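Local coordinates for protein aminoglycoside 3'-phosphotransferase AphA1-IAB (Acinetobacter baumannii, PDB 4GKH) that confers resistance to kanamycin and related aminoglycosides, probably by transferring the ATP gamma-phosphate to the 3'-hydroxyl of the antibiotic, at residues A[232-237]-A[243-248]. Sequence-based numbering, arbitrary orientation.
With KAN (kanamycin a), chain M.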
loop_
_atom_site.group_PDB
_atom_site.type_symbol
_atom_site.label_atom_id
_atom_site.label_comp_id
_atom_site.label_asym_id
_atom_site.label_seq_id
_atom_site.Cartn_x
_atom_site.Cartn_y
_atom_site.Cartn_z
ATOM N N ILE A 232 3.690 -7.957 -3.995
ATOM C CA ILE A 232 2.343 -7.441 -4.132
ATOM C C ILE A 232 2.112 -6.850 -5.514
ATOM O O ILE A 232 1.060 -7.063 -6.111
ATOM C CB ILE A 232 2.023 -6.439 -3.003
ATOM C CG1 ILE A 232 1.989 -7.196 -1.667
ATOM C CG2 ILE A 232 0.708 -5.713 -3.270
ATOM C CD1 ILE A 232 1.500 -6.359 -0.471
ATOM N N LEU A 233 3.100 -6.126 -6.037
ATOM C CA LEU A 233 2.940 -5.545 -7.367
ATOM C C LEU A 233 2.943 -6.655 -8.419
ATOM O O LEU A 233 2.176 -6.624 -9.390
ATOM C CB LEU A 233 4.054 -4.523 -7.648
ATOM C CG LEU A 233 3.938 -3.816 -9.006
ATOM C CD1 LEU A 233 2.567 -3.159 -9.148
ATOM C CD2 LEU A 233 5.050 -2.774 -9.174
ATOM N N TRP A 234 3.835 -7.629 -8.243
ATOM C CA TRP A 234 3.926 -8.772 -9.160
ATOM C C TRP A 234 2.586 -9.528 -9.211
ATOM O O TRP A 234 2.122 -9.973 -10.274
ATOM C CB TRP A 234 5.070 -9.703 -8.714
ATOM C CG TRP A 234 5.301 -10.894 -9.584
ATOM C CD1 TRP A 234 6.125 -10.968 -10.674
ATOM C CD2 TRP A 234 4.738 -12.200 -9.420
ATOM N NE1 TRP A 234 6.084 -12.231 -11.211
ATOM C CE2 TRP A 234 5.239 -13.006 -10.463
ATOM C CE3 TRP A 234 3.840 -12.758 -8.509
ATOM C CZ2 TRP A 234 4.883 -14.349 -10.612
ATOM C CZ3 TRP A 234 3.480 -14.102 -8.662
ATOM C CH2 TRP A 234 4.005 -14.876 -9.701
ATOM N N ASN A 235 1.956 -9.655 -8.051
ATOM C CA ASN A 235 0.652 -10.315 -7.975
ATOM C C ASN A 235 -0.393 -9.534 -8.795
ATOM O O ASN A 235 -1.128 -10.124 -9.595
ATOM C CB ASN A 235 0.207 -10.465 -6.507
ATOM C CG ASN A 235 -0.963 -11.426 -6.348
ATOM O OD1 ASN A 235 -1.037 -12.447 -7.027
ATOM N ND2 ASN A 235 -1.880 -11.103 -5.454
ATOM N N CYS A 236 -0.417 -8.212 -8.630
ATOM C CA CYS A 236 -1.354 -7.357 -9.364
ATOM C C CYS A 236 -1.192 -7.495 -10.866
ATOM O O CYS A 236 -2.174 -7.621 -11.611
ATOM C CB CYS A 236 -1.144 -5.891 -8.991
ATOM S SG CYS A 236 -1.700 -5.548 -7.303
ATOM N N LEU A 237 0.059 -7.456 -11.304
ATOM C CA LEU A 237 0.371 -7.547 -12.727
ATOM C C LEU A 237 -0.033 -8.886 -13.324
ATOM O O LEU A 237 -0.278 -8.992 -14.523
ATOM C CB LEU A 237 1.850 -7.268 -12.959
ATOM C CG LEU A 237 2.294 -5.827 -12.698
ATOM C CD1 LEU A 237 3.819 -5.685 -12.804
ATOM C CD2 LEU A 237 1.601 -4.892 -13.676
ATOM N N SER A 243 4.267 -11.416 -19.085
ATOM C CA SER A 243 5.388 -10.592 -19.540
ATOM C C SER A 243 5.588 -9.359 -18.650
ATOM O O SER A 243 6.719 -8.988 -18.309
ATOM C CB SER A 243 5.207 -10.175 -21.003
ATOM O OG SER A 243 4.004 -9.448 -21.193
ATOM N N LEU A 244 4.485 -8.728 -18.265
ATOM C CA LEU A 244 4.577 -7.536 -17.443
ATOM C C LEU A 244 5.141 -7.888 -16.062
ATOM O O LEU A 244 5.874 -7.098 -15.474
ATOM C CB LEU A 244 3.223 -6.832 -17.338
ATOM C CG LEU A 244 2.759 -6.111 -18.610
ATOM C CD1 LEU A 244 1.505 -5.293 -18.356
ATOM C CD2 LEU A 244 3.881 -5.215 -19.175
ATOM N N GLN A 245 4.799 -9.076 -15.563
ATOM C CA GLN A 245 5.311 -9.541 -14.272
ATOM C C GLN A 245 6.823 -9.726 -14.342
ATOM O O GLN A 245 7.547 -9.331 -13.424
ATOM C CB GLN A 245 4.680 -10.883 -13.873
ATOM C CG GLN A 245 3.191 -10.835 -13.492
ATOM C CD GLN A 245 2.651 -12.200 -13.119
ATOM O OE1 GLN A 245 2.603 -13.112 -13.953
ATOM N NE2 GLN A 245 2.251 -12.358 -11.850
ATOM N N LYS A 246 7.285 -10.374 -15.411
ATOM C CA LYS A 246 8.712 -10.597 -15.597
ATOM C C LYS A 246 9.433 -9.256 -15.795
ATOM O O LYS A 246 10.534 -9.045 -15.279
ATOM C CB LYS A 246 8.971 -11.528 -16.790
ATOM C CG LYS A 246 10.441 -11.855 -16.976
ATOM C CD LYS A 246 10.694 -12.684 -18.222
ATOM C CE LYS A 246 12.150 -13.126 -18.305
ATOM N NZ LYS A 246 12.504 -14.109 -17.245
ATOM N N ARG A 247 8.796 -8.346 -16.526
ATOM C CA ARG A 247 9.386 -7.038 -16.804
ATOM C C ARG A 247 9.622 -6.213 -15.535
ATOM O O ARG A 247 10.588 -5.444 -15.454
ATOM C CB ARG A 247 8.527 -6.242 -17.791
ATOM C CG ARG A 247 9.111 -4.872 -18.153
ATOM C CD ARG A 247 8.310 -4.210 -19.267
ATOM N NE ARG A 247 9.024 -3.077 -19.852
ATOM C CZ ARG A 247 9.565 -3.080 -21.062
ATOM N NH1 ARG A 247 9.461 -4.155 -21.843
ATOM N NH2 ARG A 247 10.195 -1.999 -21.503
ATOM N N LEU A 248 8.734 -6.373 -14.558
ATOM C CA LEU A 248 8.869 -5.681 -13.284
ATOM C C LEU A 248 10.195 -6.029 -12.618
ATOM O O LEU A 248 10.948 -5.142 -12.238
ATOM C CB LEU A 248 7.712 -6.030 -12.353
ATOM C CG LEU A 248 7.939 -5.523 -10.929
ATOM C CD1 LEU A 248 8.019 -3.999 -10.917
ATOM C CD2 LEU A 248 6.825 -6.056 -9.989
HETATM C C1 KAN M . -6.691 -6.051 -0.717
HETATM C C2 KAN M . -6.201 -4.630 -0.886
HETATM C C3 KAN M . -5.474 -4.114 0.341
HETATM C C4 KAN M . -6.435 -4.183 1.528
HETATM C C5 KAN M . -6.849 -5.629 1.721
HETATM C C6 KAN M . -7.823 -5.604 2.898
HETATM C C7 KAN M . -4.795 -10.827 -1.957
HETATM C C8 KAN M . -5.788 -9.993 -2.724
HETATM C C9 KAN M . -5.545 -8.511 -2.356
HETATM C C10 KAN M . -5.776 -8.267 -0.849
HETATM C C11 KAN M . -4.723 -9.122 -0.102
HETATM C C12 KAN M . -4.945 -10.590 -0.445
HETATM C C13 KAN M . -6.670 -10.057 -5.019
HETATM C C14 KAN M . -6.472 -11.127 -6.094
HETATM C C15 KAN M . -5.218 -10.959 -6.921
HETATM C C16 KAN M . -5.268 -9.605 -7.594
HETATM C C17 KAN M . -5.348 -8.563 -6.484
HETATM C C18 KAN M . -5.215 -7.113 -7.000
HETATM N N1 KAN M . -8.288 -6.966 3.181
HETATM N N2 KAN M . -4.901 -8.930 1.348
HETATM N N3 KAN M . -5.095 -12.232 -2.316
HETATM N N4 KAN M . -5.156 -11.997 -7.958
HETATM O O5 KAN M . -7.502 -6.093 0.511
HETATM O O6 KAN M . -5.325 -4.581 -2.026
HETATM O O7 KAN M . -5.087 -2.757 0.084
HETATM O O8 KAN M . -5.781 -3.740 2.725
HETATM O O9 KAN M . -5.544 -6.883 -0.513
HETATM O O10 KAN M . -6.327 -7.631 -3.203
HETATM O O11 KAN M . -5.582 -10.292 -4.127
HETATM O O12 KAN M . -6.550 -8.770 -5.678
HETATM O O13 KAN M . -6.526 -12.385 -5.411
HETATM O O14 KAN M . -4.065 -9.430 -8.331
HETATM O O15 KAN M . -5.117 -6.208 -5.865
#
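The backbone oxygen Trp234 O, near the C-terminal end of its helix, takes a hydrogen bond from the side-chain amide of Gln245, with NE2 to O at 2.9 Å and the N-H pointing almost straight at it. The donor stands above the carbonyl plane, while the oxygen lies close to the plane of the Gln245 amide. The same NE2 sits 3.3 Å above the Trp234 ring plane, over its centre, with amide and indole only 21° from parallel. One flat group thus meets both the backbone and the side chain of a single residue, an example of how an amide can join polar and aromatic packing. Trp234 keeps CG anti to its own N (chi1 -178°), which turns one face of the indole toward the Gln245 side chain, the two crossing at a slant; Gln245 CG makes a CH-pi contact with the five-membered ring, and Gln245 CB comes within 3.3 Å of Trp234 NE1. Deeper in, leucines close the seam: Leu233 CD2 meets Leu248 CD1 at 3.7 Å, and Leu237 CD1 packs on Leu248 CB at 3.9 Å, these last two side chains crossing at about a right angle. Within the kinase-like fold, segments 232-237 and 243-248 run nearly antiparallel (159°), their axes approaching to 8.7 Å, as the two arms of a helical hairpin. Asn235, turned away from this seam, and Cys236, on the flank, belong to the kanamycin pocket, so helix 227-237 lies between that site and helix 242-252. Helix 118-133 touches Leu233, Leu237 and Leu244 through Leu125 and Val122, while helix 259-269 packs against Trp234 through Leu262 and Leu266.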